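PDB 4EGV: acetyl-CoA acetyltransferase from Mycobacterium smegmatis, which probably acts as an acyltransferase of the thiolase family, working as a single chain with an additional C-terminal domain. Local coordinates for residues Y213-A216 and M217-F221; F346-P349 and V350-C354; P258-R261 and L262-A265. All coordinates share one frame; numbering follows the deposited sequence.

Contact 1 (Y213-A216 and M217-F221); sequences YRLA and MAELF
The side chain of Met217, present as selenomethionine, crosses that of Tyr213 at about a right angle, one turn further along the same helix. Its CG approaches the ring obliquely, closing to 3.8 Å from CE2 of Tyr213. The selenium follows the same flank: Met217 SE lies 5.1 Å from the centroid of the Tyr213 ring and 71° off its normal, a Met-aromatic contact in which the heavy atom sits well away from the ring axis. Two torsions of Met217 produce this path. With CG anti to the carbonyl carbon (chi1 -75°), the chain runs back toward the preceding turn, and a bend at chi3 (-44°) then folds the methyl over Arg214, with Met217 CE 3.8 Å from Arg214 CA. Tyr213 and Arg214 thus border one side chain. The tyrosine hydroxyl looks beyond this stretch and is hydrogen-bonded to Glu199.

All of this lies on helix 210-230, in the long excursion between neighbouring strands 136-143 and 271-279 of the large sheet, consistent with the loop domain of the thiolase fold. Ordinary i to i+4 bonds hold the turns, from Met217 N to Tyr213 O (3.1 Å) through to Leu220 N to Ala216 O (2.9 Å).

On the exposed flank, Leu215 and Glu219 lie side by side and point the same way. Here Glu219 OE1 comes to 4.1 Å from Leu215 CG, a van der Waals approach only, while Glu219 CB rests 3.4 Å from Leu215 O. Ala216 and Leu220 pack on Phe351 of helix 348-357; from another side of the helix Ala218 packs on Val242 and Leu245 of helix 242-246.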
ATOM      1  N   TYR A 213      -6.805  12.432 -17.873  1.00 50.04           N
ATOM      2  CA  TYR A 213      -6.504  11.535 -16.782  1.00 48.79           C
ATOM      3  C   TYR A 213      -5.032  11.214 -16.757  1.00 48.40           C
ATOM      4  O   TYR A 213      -4.421  11.160 -15.715  1.00 48.01           O
ATOM      5  CB  TYR A 213      -7.313  10.266 -16.909  1.00 48.58           C
ATOM      6  CG  TYR A 213      -7.352   9.502 -15.623  1.00 48.58           C
ATOM      7  CD1 TYR A 213      -8.293   9.797 -14.634  1.00 47.86           C
ATOM      8  CD2 TYR A 213      -6.424   8.488 -15.367  1.00 48.72           C
ATOM      9  CE1 TYR A 213      -8.306   9.099 -13.452  1.00 48.34           C
ATOM     10  CE2 TYR A 213      -6.424   7.797 -14.184  1.00 47.26           C
ATOM     11  CZ  TYR A 213      -7.357   8.096 -13.229  1.00 47.72           C
ATOM     12  OH  TYR A 213      -7.330   7.371 -12.056  1.00 46.47           O
ATOM     13  N   ARG A 214      -4.448  11.005 -17.918  1.00 48.09           N
ATOM     14  CA  ARG A 214      -3.032  10.778 -17.968  1.00 48.05           C
ATOM     15  C   ARG A 214      -2.239  11.966 -17.396  1.00 47.40           C
ATOM     16  O   ARG A 214      -1.200  11.781 -16.783  1.00 46.85           O
ATOM     17  CB  ARG A 214      -2.594  10.398 -19.383  1.00 48.63           C
ATOM     18  CG  ARG A 214      -1.166   9.925 -19.423  1.00 50.68           C
ATOM     19  CD  ARG A 214      -0.830   8.793 -20.332  1.00 54.51           C
ATOM     20  NE  ARG A 214      -0.558   9.119 -21.733  1.00 57.11           N
ATOM     21  CZ  ARG A 214      -1.296   8.683 -22.745  1.00 58.62           C
ATOM     22  NH1 ARG A 214      -2.361   7.936 -22.536  1.00 60.58           N
ATOM     23  NH2 ARG A 214      -0.982   8.990 -23.974  1.00 59.16           N
ATOM     24  N   LEU A 215      -2.767  13.179 -17.548  1.00 47.09           N
ATOM     25  CA  LEU A 215      -2.140  14.372 -16.969  1.00 46.41           C
ATOM     26  C   LEU A 215      -2.273  14.393 -15.450  1.00 45.84           C
ATOM     27  O   LEU A 215      -1.330  14.767 -14.737  1.00 45.54           O
ATOM     28  CB  LEU A 215      -2.709  15.654 -17.595  1.00 46.62           C
ATOM     29  CG  LEU A 215      -2.302  17.030 -17.053  1.00 46.53           C
ATOM     30  CD1 LEU A 215      -0.931  17.444 -17.514  1.00 44.59           C
ATOM     31  CD2 LEU A 215      -3.328  18.095 -17.403  1.00 46.48           C
ATOM     32  N   ALA A 216      -3.445  13.996 -14.960  1.00 45.17           N
ATOM     33  CA  ALA A 216      -3.681  13.965 -13.537  1.00 45.13           C
ATOM     34  C   ALA A 216      -2.693  13.030 -12.839  1.00 45.23           C
ATOM     35  O   ALA A 216      -2.132  13.389 -11.802  1.00 44.87           O
ATOM     36  CB  ALA A 216      -5.127  13.562 -13.245  1.00 44.90           C
HETATM   37  N   MSE A 217      -2.493  11.840 -13.423  1.00 45.36           N
HETATM   38  CA  MSE A 217      -1.547  10.831 -12.936  1.00 45.51           C
HETATM   39  C   MSE A 217      -0.096  11.306 -12.926  1.00 45.19           C
HETATM   40  O   MSE A 217       0.657  11.007 -12.007  1.00 45.08           O
HETATM   41  CB  MSE A 217      -1.598   9.589 -13.799  1.00 45.77           C
HETATM   42  CG  MSE A 217      -2.773   8.716 -13.613  1.00 47.91           C
HETATM   43 SE   MSE A 217      -2.634   6.993 -14.623  1.00 52.66          SE
HETATM   44  CE  MSE A 217      -1.952   7.539 -16.362  1.00 50.92           C
ATOM     45  N   ALA A 218       0.315  11.989 -13.981  1.00 44.93           N
ATOM     46  CA  ALA A 218       1.638  12.533 -14.033  1.00 44.97           C
ATOM     47  C   ALA A 218       1.815  13.666 -13.024  1.00 45.03           C
ATOM     48  O   ALA A 218       2.880  13.794 -12.453  1.00 44.56           O
ATOM     49  CB  ALA A 218       1.948  12.975 -15.428  1.00 45.05           C
ATOM     50  N   GLU A 219       0.767  14.452 -12.782  1.00 45.48           N
ATOM     51  CA  GLU A 219       0.819  15.556 -11.811  1.00 46.81           C
ATOM     52  C   GLU A 219       0.794  15.130 -10.360  1.00 46.02           C
ATOM     53  O   GLU A 219       1.308  15.827  -9.487  1.00 45.64           O
ATOM     54  CB  GLU A 219      -0.273  16.597 -12.066  1.00 47.77           C
ATOM     55  CG  GLU A 219       0.144  17.604 -13.125  1.00 52.11           C
ATOM     56  CD  GLU A 219      -0.791  18.792 -13.269  1.00 58.29           C
ATOM     57  OE1 GLU A 219      -2.034  18.608 -13.302  1.00 59.55           O
ATOM     58  OE2 GLU A 219      -0.254  19.918 -13.394  1.00 60.12           O
ATOM     59  N   LEU A 220       0.187  13.976 -10.125  1.00 45.51           N
ATOM     60  CA  LEU A 220       0.234  13.312  -8.858  1.00 44.77           C
ATOM     61  C   LEU A 220       1.638  12.763  -8.575  1.00 44.60           C
ATOM     62  O   LEU A 220       2.174  12.973  -7.481  1.00 44.20           O
ATOM     63  CB  LEU A 220      -0.808  12.198  -8.832  1.00 44.69           C
ATOM     64  CG  LEU A 220      -0.893  11.399  -7.544  1.00 43.96           C
ATOM     65  CD1 LEU A 220      -1.521  12.200  -6.486  1.00 43.55           C
ATOM     66  CD2 LEU A 220      -1.635  10.161  -7.793  1.00 42.94           C
ATOM     67  N   PHE A 221       2.230  12.096  -9.565  1.00 44.17           N
ATOM     68  CA  PHE A 221       3.466  11.325  -9.369  1.00 44.23           C
ATOM     69  C   PHE A 221       4.805  12.047  -9.461  1.00 43.89           C
ATOM     70  O   PHE A 221       5.805  11.537  -8.921  1.00 43.19           O
ATOM     71  CB  PHE A 221       3.500  10.105 -10.289  1.00 44.55           C
ATOM     72  CG  PHE A 221       2.993   8.837  -9.656  1.00 44.58           C
ATOM     73  CD1 PHE A 221       2.079   8.866  -8.613  1.00 45.33           C
ATOM     74  CD2 PHE A 221       3.395   7.606 -10.147  1.00 45.24           C
ATOM     75  CE1 PHE A 221       1.613   7.696  -8.055  1.00 45.55           C
ATOM     76  CE2 PHE A 221       2.902   6.433  -9.600  1.00 45.64           C
ATOM     77  CZ  PHE A 221       2.026   6.484  -8.544  1.00 44.80           C
TER

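Contact 2 (F346-P349 and V350-C354); sequences FPFP and VFNIC
Phe351 holds CG anti to its carbonyl carbon (chi1 -84°), swinging the ring back along the helix until CE2 meets Pro347 CB at 3.7 Å. Phe348 turns CG away from the backbone N (chi1 176°), and its ring, so turned, reaches forward under Asn352 CB, which lies over one face near the rim, 4.3 Å from Phe348 CZ.

Near the N-terminal end of helix 348-357, Pro347 O accepts a nearly straight bond from Phe351 N at 2.9 Å and a weak one from Val350 N at 3.0 Å. Asn352 N binds Phe348 O at 2.8 Å. Pro347 and Pro349 have no N-H to donate, which costs little where preceding helical carbonyls are lacking. Phe348 N makes a weak hydrogen bond to Glu199, and Arg202 makes a cation-pi contact with the Phe351 ring. The helix follows strand 337-342, an outermost strand of the large mixed sheet, and Pro347, Val350 and Phe351 pack against helix 210-230.

Every side chain taking part is buried. Asn352 OD1 accepts a hydrogen bond from Ser316 N and ND2 is bonded as well, so the buried amide is satisfied at both ends and its rotation is probably fixed.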
ATOM      1  N   PHE A 346       0.697   2.314  -7.628  1.00 42.92           N
ATOM      2  CA  PHE A 346      -0.021   2.930  -8.730  1.00 41.71           C
ATOM      3  C   PHE A 346      -0.736   4.180  -8.215  1.00 40.53           C
ATOM      4  O   PHE A 346      -0.905   4.371  -7.039  1.00 40.03           O
ATOM      5  CB  PHE A 346      -1.010   1.903  -9.288  1.00 42.06           C
ATOM      6  CG  PHE A 346      -0.355   0.607  -9.719  1.00 42.61           C
ATOM      7  CD1 PHE A 346       0.193   0.496 -11.004  1.00 42.24           C
ATOM      8  CD2 PHE A 346      -0.241  -0.469  -8.844  1.00 42.79           C
ATOM      9  CE1 PHE A 346       0.829  -0.671 -11.411  1.00 41.82           C
ATOM     10  CE2 PHE A 346       0.388  -1.635  -9.232  1.00 41.46           C
ATOM     11  CZ  PHE A 346       0.928  -1.747 -10.515  1.00 42.23           C
ATOM     12  N   PRO A 347      -1.120   5.066  -9.103  1.00 39.92           N
ATOM     13  CA  PRO A 347      -1.821   6.261  -8.717  1.00 39.40           C
ATOM     14  C   PRO A 347      -3.144   6.049  -7.963  1.00 38.50           C
ATOM     15  O   PRO A 347      -3.463   6.806  -7.052  1.00 38.25           O
ATOM     16  CB  PRO A 347      -2.091   6.929 -10.060  1.00 39.35           C
ATOM     17  CG  PRO A 347      -1.001   6.537 -10.868  1.00 39.53           C
ATOM     18  CD  PRO A 347      -0.712   5.136 -10.509  1.00 40.44           C
ATOM     19  N   PHE A 348      -3.898   5.034  -8.345  1.00 37.67           N
ATOM     20  CA  PHE A 348      -5.201   4.804  -7.807  1.00 37.22           C
ATOM     21  C   PHE A 348      -5.342   4.871  -6.270  1.00 37.10           C
ATOM     22  O   PHE A 348      -6.209   5.584  -5.772  1.00 37.41           O
ATOM     23  CB  PHE A 348      -5.811   3.520  -8.375  1.00 37.08           C
ATOM     24  CG  PHE A 348      -7.123   3.198  -7.777  1.00 37.92           C
ATOM     25  CD1 PHE A 348      -8.320   3.782  -8.279  1.00 39.12           C
ATOM     26  CD2 PHE A 348      -7.193   2.388  -6.628  1.00 38.01           C
ATOM     27  CE1 PHE A 348      -9.587   3.526  -7.664  1.00 39.36           C
ATOM     28  CE2 PHE A 348      -8.462   2.108  -5.988  1.00 38.25           C
ATOM     29  CZ  PHE A 348      -9.662   2.684  -6.514  1.00 38.35           C
ATOM     30  N   PRO A 349      -4.525   4.120  -5.505  1.00 36.90           N
ATOM     31  CA  PRO A 349      -4.767   4.086  -4.062  1.00 36.60           C
ATOM     32  C   PRO A 349      -4.418   5.387  -3.368  1.00 36.50           C
ATOM     33  O   PRO A 349      -4.811   5.584  -2.212  1.00 36.02           O
ATOM     34  CB  PRO A 349      -3.870   2.934  -3.570  1.00 36.35           C
ATOM     35  CG  PRO A 349      -2.913   2.748  -4.589  1.00 36.86           C
ATOM     36  CD  PRO A 349      -3.466   3.180  -5.891  1.00 36.77           C
ATOM     37  N   VAL A 350      -3.681   6.251  -4.068  1.00 36.57           N
ATOM     38  CA  VAL A 350      -3.392   7.592  -3.591  1.00 37.44           C
ATOM     39  C   VAL A 350      -4.545   8.492  -3.924  1.00 37.78           C
ATOM     40  O   VAL A 350      -5.099   9.105  -3.043  1.00 37.74           O
ATOM     41  CB  VAL A 350      -2.087   8.186  -4.155  1.00 37.39           C
ATOM     42  CG1 VAL A 350      -1.879   9.576  -3.608  1.00 37.06           C
ATOM     43  CG2 VAL A 350      -0.905   7.322  -3.806  1.00 37.09           C
ATOM     44  N   PHE A 351      -4.913   8.546  -5.195  1.00 38.79           N
ATOM     45  CA  PHE A 351      -6.113   9.253  -5.646  1.00 40.20           C
ATOM     46  C   PHE A 351      -7.300   8.991  -4.741  1.00 41.03           C
ATOM     47  O   PHE A 351      -7.993   9.898  -4.338  1.00 40.59           O
ATOM     48  CB  PHE A 351      -6.496   8.808  -7.057  1.00 40.11           C
ATOM     49  CG  PHE A 351      -5.769   9.526  -8.143  1.00 40.19           C
ATOM     50  CD1 PHE A 351      -5.461  10.880  -8.026  1.00 40.40           C
ATOM     51  CD2 PHE A 351      -5.423   8.866  -9.311  1.00 39.44           C
ATOM     52  CE1 PHE A 351      -4.799  11.547  -9.039  1.00 40.13           C
ATOM     53  CE2 PHE A 351      -4.773   9.523 -10.323  1.00 40.11           C
ATOM     54  CZ  PHE A 351      -4.464  10.869 -10.185  1.00 40.49           C
ATOM     55  N   ASN A 352      -7.492   7.719  -4.421  1.00 42.43           N
ATOM     56  CA  ASN A 352      -8.646   7.244  -3.738  1.00 43.45           C
ATOM     57  C   ASN A 352      -8.774   7.788  -2.344  1.00 44.12           C
ATOM     58  O   ASN A 352      -9.871   8.046  -1.901  1.00 43.88           O
ATOM     59  CB  ASN A 352      -8.613   5.730  -3.732  1.00 43.40           C
ATOM     60  CG  ASN A 352      -9.727   5.131  -2.909  1.00 44.32           C
ATOM     61  OD1 ASN A 352     -10.916   5.204  -3.268  1.00 43.34           O
ATOM     62  ND2 ASN A 352      -9.344   4.530  -1.778  1.00 44.24           N
ATOM     63  N   ILE A 353      -7.657   7.955  -1.645  1.00 45.44           N
ATOM     64  CA  ILE A 353      -7.693   8.567  -0.317  1.00 46.72           C
ATOM     65  C   ILE A 353      -8.111  10.019  -0.457  1.00 47.81           C
ATOM     66  O   ILE A 353      -9.017  10.488   0.226  1.00 48.26           O
ATOM     67  CB  ILE A 353      -6.366   8.470   0.420  1.00 46.58           C
ATOM     68  CG1 ILE A 353      -6.103   7.031   0.820  1.00 45.74           C
ATOM     69  CG2 ILE A 353      -6.373   9.364   1.644  1.00 46.17           C
ATOM     70  CD1 ILE A 353      -7.278   6.326   1.438  1.00 45.50           C
ATOM     71  N   CYS A 354      -7.485  10.692  -1.406  1.00 48.62           N
ATOM     72  CA  CYS A 354      -7.803  12.058  -1.768  1.00 49.44           C
ATOM     73  C   CYS A 354      -9.270  12.355  -2.134  1.00 49.88           C
ATOM     74  O   CYS A 354      -9.806  13.386  -1.768  1.00 50.04           O
ATOM     75  CB  CYS A 354      -6.862  12.483  -2.889  1.00 49.54           C
ATOM     76  SG  CYS A 354      -5.128  12.544  -2.350  1.00 48.41           S
TER

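Contact 3 (P258-R261 and L262-A265); sequences PYPR and LMVA
Met263 N donates to Pro260 O at 3.1 Å, an i to i+3 bond that closes the short 3-10 turn following strand 259-260. The hydrogen points fairly directly at the oxygen (155°), but the donor stands above the carbonyl plane, 39° out of it, rather than on a lone pair. A second bond of the same span, Val264 N to Arg261 O, is less certain because that oxygen is placed too close to a neighbour in the model. Leu262 N turns to a different acceptor, OD1 of Asn252, which ties the turn to the chain just before the hairpin.

Outward from this backbone core, Tyr259 and Val264 cross at about a right angle. Val264 has CG1 anti to its carbonyl carbon (chi1 -48°), and that methyl meets the base of the tyrosine, 3.8 Å from Tyr259 CB and 3.9 Å from Tyr259 CG. The far end of the tyrosine is held by its hydroxyl, hydrogen-bonded to Glu199, while Pro258 CD lies over the centre of one ring face. Met263 CB lies 4.2 Å from Pro260 CD. Leu262 CD2 comes obliquely to the guanidinium group of Arg261, whose NH1 makes a weak hydrogen bond to Ser251 O.

Strand 259-260 pairs antiparallel with strand 254-256. Met263, a selenomethionine, extends from the turn onto Met217 and Phe221 of helix 210-230 and Leu245 of helix 242-246, while Pro258 abuts helix 191-206.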
ATOM      1  N   PRO A 258      -3.911   2.157 -18.020  1.00 41.89           N
ATOM      2  CA  PRO A 258      -3.529   3.359 -18.739  1.00 41.85           C
ATOM      3  C   PRO A 258      -2.116   3.844 -18.517  1.00 41.79           C
ATOM      4  O   PRO A 258      -1.831   5.007 -18.835  1.00 41.76           O
ATOM      5  CB  PRO A 258      -4.496   4.397 -18.168  1.00 41.71           C
ATOM      6  CG  PRO A 258      -4.690   3.980 -16.780  1.00 42.12           C
ATOM      7  CD  PRO A 258      -4.384   2.490 -16.678  1.00 42.17           C
ATOM      8  N   TYR A 259      -1.248   2.979 -17.985  1.00 41.99           N
ATOM      9  CA  TYR A 259       0.096   3.387 -17.531  1.00 42.03           C
ATOM     10  C   TYR A 259       1.244   3.253 -18.526  1.00 42.50           C
ATOM     11  O   TYR A 259       1.460   2.189 -19.110  1.00 41.72           O
ATOM     12  CB  TYR A 259       0.532   2.636 -16.294  1.00 41.42           C
ATOM     13  CG  TYR A 259      -0.502   2.466 -15.242  1.00 40.58           C
ATOM     14  CD1 TYR A 259      -0.888   3.544 -14.434  1.00 38.46           C
ATOM     15  CD2 TYR A 259      -1.077   1.202 -15.010  1.00 39.46           C
ATOM     16  CE1 TYR A 259      -1.836   3.385 -13.434  1.00 37.03           C
ATOM     17  CE2 TYR A 259      -2.028   1.032 -14.032  1.00 37.92           C
ATOM     18  CZ  TYR A 259      -2.401   2.127 -13.245  1.00 38.23           C
ATOM     19  OH  TYR A 259      -3.319   1.941 -12.261  1.00 38.02           O
ATOM     20  N   PRO A 260       1.993   4.353 -18.700  1.00 43.48           N
ATOM     21  CA  PRO A 260       3.280   4.320 -19.390  1.00 44.01           C
ATOM     22  C   PRO A 260       4.343   3.752 -18.486  1.00 44.84           C
ATOM     23  O   PRO A 260       4.235   3.852 -17.278  1.00 44.01           O
ATOM     24  CB  PRO A 260       3.570   5.781 -19.704  1.00 43.78           C
ATOM     25  CG  PRO A 260       2.473   6.587 -19.078  1.00 43.39           C
ATOM     26  CD  PRO A 260       1.586   5.719 -18.302  1.00 43.10           C
ATOM     27  N   ARG A 261       5.358   3.148 -19.088  1.00 46.61           N
ATOM     28  CA  ARG A 261       6.451   2.523 -18.355  1.00 48.95           C
ATOM     29  C   ARG A 261       7.049   3.311 -17.188  1.00 49.71           C
ATOM     30  O   ARG A 261       7.295   2.717 -16.186  1.00 49.77           O
ATOM     31  CB  ARG A 261       7.572   2.113 -19.294  1.00 49.09           C
ATOM     32  CG  ARG A 261       8.350   0.929 -18.795  1.00 52.39           C
ATOM     33  CD  ARG A 261       9.621   0.709 -19.596  1.00 56.96           C
ATOM     34  NE  ARG A 261      10.794   0.798 -18.746  1.00 60.85           N
ATOM     35  CZ  ARG A 261      11.588   1.859 -18.574  1.00 63.34           C
ATOM     36  NH1 ARG A 261      11.391   3.016 -19.202  1.00 63.75           N
ATOM     37  NH2 ARG A 261      12.614   1.753 -17.740  1.00 63.24           N
ATOM     38  N   LEU A 262       7.313   4.615 -17.307  1.00 51.18           N
ATOM     39  CA  LEU A 262       8.024   5.340 -16.235  1.00 52.55           C
ATOM     40  C   LEU A 262       7.217   5.483 -14.966  1.00 53.92           C
ATOM     41  O   LEU A 262       7.750   5.794 -13.914  1.00 53.89           O
ATOM     42  CB  LEU A 262       8.514   6.709 -16.687  1.00 52.09           C
ATOM     43  CG  LEU A 262       9.656   6.697 -17.689  1.00 52.11           C
ATOM     44  CD1 LEU A 262      10.102   8.100 -17.936  1.00 51.04           C
ATOM     45  CD2 LEU A 262      10.821   5.855 -17.198  1.00 52.63           C
HETATM   46  N   MSE A 263       5.930   5.220 -15.076  1.00 56.04           N
HETATM   47  CA  MSE A 263       4.983   5.365 -14.005  1.00 58.57           C
HETATM   48  C   MSE A 263       4.778   4.056 -13.248  1.00 59.32           C
HETATM   49  O   MSE A 263       3.994   3.998 -12.307  1.00 59.57           O
HETATM   50  CB  MSE A 263       3.674   5.791 -14.642  1.00 59.32           C
HETATM   51  CG  MSE A 263       2.611   6.322 -13.717  1.00 63.85           C
HETATM   52 SE   MSE A 263       1.764   7.886 -14.574  1.00 72.60          SE
HETATM   53  CE  MSE A 263       3.064   9.184 -13.983  1.00 71.88           C
ATOM     54  N   VAL A 264       5.454   3.001 -13.690  1.00 60.45           N
ATOM     55  CA  VAL A 264       5.420   1.683 -13.068  1.00 61.61           C
ATOM     56  C   VAL A 264       6.757   1.014 -13.358  1.00 62.53           C
ATOM     57  O   VAL A 264       7.215   1.064 -14.471  1.00 63.23           O
ATOM     58  CB  VAL A 264       4.241   0.795 -13.591  1.00 61.75           C
ATOM     59  CG1 VAL A 264       2.915   1.562 -13.594  1.00 61.45           C
ATOM     60  CG2 VAL A 264       4.531   0.153 -14.950  1.00 61.26           C
ATOM     61  N   ALA A 265       7.417   0.414 -12.375  1.00 63.56           N
ATOM     62  CA  ALA A 265       8.768  -0.140 -12.613  1.00 64.13           C
ATOM     63  C   ALA A 265       9.150  -1.160 -11.556  1.00 64.54           C
ATOM     64  O   ALA A 265       9.016  -2.353 -11.766  1.00 64.58           O
ATOM     65  CB  ALA A 265       9.829   0.969 -12.685  1.00 63.94           C
TER

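Overall arrangement
From the N terminus the order is contact 1, contact 3, contact 2. Each is local, spanning a turn rather than closing a long loop, and they follow in series without nesting or crossing. Contacts 1 and 3 belong to the excursion between strands 136-143 and 271-279; contact 2 lies near the start of the helix after strand 337-342. In space all three meet. Phe221 of contact 1 touches Pro347 of contact 2 and, through CE2, Met263 O of contact 3, while Tyr259 of contact 3 reaches Pro347. Glu199 of helix 191-206 is a shared partner of all three contacts. Helices 191-206, 210-230 and 348-357 are thereby tied to hairpin 254-260.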